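Local coordinates for sortase family protein (PDB 3O0P) that probably acts as a transpeptidase that joins pilus subunits covalently during pilus assembly in group B Streptococcus, at residues K23-N26 and R27-L31. Numbering follows the deposited sequence.
Sequences KEIN and RRMAL
Residues 23-31 are one unbroken run of helix 22-37, in which R27 N, R28 N, M29 N and A30 N donate in turn to K23 O, E24 O, I25 O and N26 O, the i to i+4 pattern that sets E24 beside both R27 and R28. E24 shows how one carboxylate can serve two arginines. Its CG lies anti to the backbone N (chi1 177°) and the chain then bends at chi2, which swings the acid forward along the helix. R27 takes it side-on: NE gives an almost straight bond to E24 OE1 (2.9 Å), while R27 NH2 reaches E24 OE2 at 3.0 Å. Both oxygens are met on their syn sides, though clearly out of the carboxylate plane, which lies 32° from that of the guanidinium. R28 arrives quite differently. Extended from CG to NE, it runs across E24 and donates from NE to the anti side of E24 OE2 (2.9 Å), again out of plane and less straight than R27 NE, its guanidinium nearly perpendicular to the carboxylate. Two arginine nitrogens thus grip OE2 from the same face, and a water bridges that oxygen to R28 NH2; such company would be expected to stabilise the ionised acid. R28 NH1 is fixed too, bonding to the backbone oxygens of M63 and E65. Beside the charged cluster, I25 and M29 point the same way, CG2 of I25 touching CG of M29 at 3.9 Å. This i, i+3, i+4 salt-bridge network is typical of a surface helix, here helix 22-37, the second of the chain, which packs through I25 and M29 against neighbouring loops.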
loop_
_atom_site.group_PDB
_atom_site.type_symbol
_atom_site.label_atom_id
_atom_site.label_comp_id
_atom_site.label_asym_id
_atom_site.label_seq_id
_atom_site.Cartn_x
_atom_site.Cartn_y
_atom_site.Cartn_z
ATOM N N LYS A 23 22.870 -7.651 7.875
ATOM C CA LYS A 23 22.633 -9.049 7.533
ATOM C C LYS A 23 21.166 -9.403 7.705
ATOM O O LYS A 23 20.601 -10.084 6.879
ATOM C CB LYS A 23 23.500 -10.002 8.349
ATOM C CG LYS A 23 24.955 -10.098 7.881
ATOM C CD LYS A 23 25.724 -11.198 8.617
ATOM C CE LYS A 23 27.210 -11.037 8.420
ATOM N NZ LYS A 23 27.910 -12.153 9.082
ATOM N N GLU A 24 20.538 -8.906 8.763
ATOM C CA GLU A 24 19.140 -9.227 9.023
ATOM C C GLU A 24 18.215 -8.542 8.025
ATOM O O GLU A 24 17.237 -9.134 7.580
ATOM C CB GLU A 24 18.784 -8.874 10.478
ATOM C CG GLU A 24 17.328 -9.086 10.869
ATOM C CD GLU A 24 16.858 -10.523 10.800
ATOM O OE1 GLU A 24 17.651 -11.431 10.480
ATOM O OE2 GLU A 24 15.657 -10.725 11.108
ATOM N N ILE A 25 18.507 -7.292 7.670
ATOM C CA ILE A 25 17.753 -6.632 6.621
ATOM C C ILE A 25 17.882 -7.428 5.329
ATOM O O ILE A 25 16.882 -7.679 4.661
ATOM C CB ILE A 25 18.226 -5.173 6.443
ATOM C CG1 ILE A 25 17.836 -4.327 7.666
ATOM C CG2 ILE A 25 17.654 -4.574 5.159
ATOM C CD1 ILE A 25 18.484 -2.983 7.718
ATOM N N ASN A 26 19.088 -7.869 5.003
ATOM C CA ASN A 26 19.265 -8.646 3.791
ATOM C C ASN A 26 18.491 -9.939 3.814
ATOM O O ASN A 26 17.935 -10.336 2.782
ATOM C CB ASN A 26 20.748 -8.924 3.565
ATOM C CG ASN A 26 21.398 -7.878 2.716
ATOM O OD1 ASN A 26 20.880 -7.541 1.646
ATOM N ND2 ASN A 26 22.584 -7.455 3.108
ATOM N N ARG A 27 18.474 -10.617 4.960
ATOM C CA ARG A 27 17.763 -11.880 5.079
ATOM C C ARG A 27 16.263 -11.648 4.875
ATOM O O ARG A 27 15.610 -12.358 4.113
ATOM C CB ARG A 27 18.012 -12.476 6.453
ATOM C CG ARG A 27 17.397 -13.864 6.611
ATOM C CD ARG A 27 17.429 -14.366 8.041
ATOM N NE ARG A 27 16.544 -13.611 8.917
ATOM C CZ ARG A 27 15.245 -13.858 9.020
ATOM N NH1 ARG A 27 14.712 -14.853 8.323
ATOM N NH2 ARG A 27 14.481 -13.140 9.823
ATOM N N ARG A 28 15.735 -10.634 5.541
ATOM C CA ARG A 28 14.318 -10.334 5.450
ATOM C C ARG A 28 13.926 -9.890 4.048
ATOM O O ARG A 28 12.880 -10.296 3.525
ATOM C CB ARG A 28 13.953 -9.259 6.474
ATOM C CG ARG A 28 13.964 -9.756 7.910
ATOM C CD ARG A 28 13.907 -8.567 8.828
ATOM N NE ARG A 28 13.665 -8.837 10.238
ATOM C CZ ARG A 28 12.530 -8.571 10.883
ATOM N NH1 ARG A 28 11.461 -8.123 10.238
ATOM N NH2 ARG A 28 12.460 -8.761 12.187
ATOM N N MET A 29 14.737 -9.005 3.459
ATOM C CA MET A 29 14.472 -8.542 2.119
ATOM C C MET A 29 14.554 -9.686 1.118
ATOM O O MET A 29 13.829 -9.714 0.129
ATOM C CB MET A 29 15.378 -7.368 1.750
ATOM C CG MET A 29 15.162 -6.133 2.601
ATOM S SD MET A 29 13.491 -5.276 2.379
ATOM C CE MET A 29 13.807 -4.554 0.775
ATOM N N ALA A 30 15.409 -10.664 1.373
ATOM C CA ALA A 30 15.468 -11.849 0.508
ATOM C C ALA A 30 14.174 -12.623 0.583
ATOM O O ALA A 30 13.652 -13.081 -0.432
ATOM C CB ALA A 30 16.610 -12.744 0.922
ATOM N N LEU A 31 13.641 -12.797 1.788
ATOM C CA LEU A 31 12.367 -13.474 1.932
ATOM C C LEU A 31 11.256 -12.716 1.232
ATOM O O LEU A 31 10.374 -13.319 0.627
ATOM C CB LEU A 31 12.026 -13.706 3.406
ATOM C CG LEU A 31 12.916 -14.712 4.149
ATOM C CD1 LEU A 31 12.503 -14.775 5.605
ATOM C CD2 LEU A 31 12.831 -16.101 3.556
HETATM O O HOH W 1 14.737 -9.709 13.779
#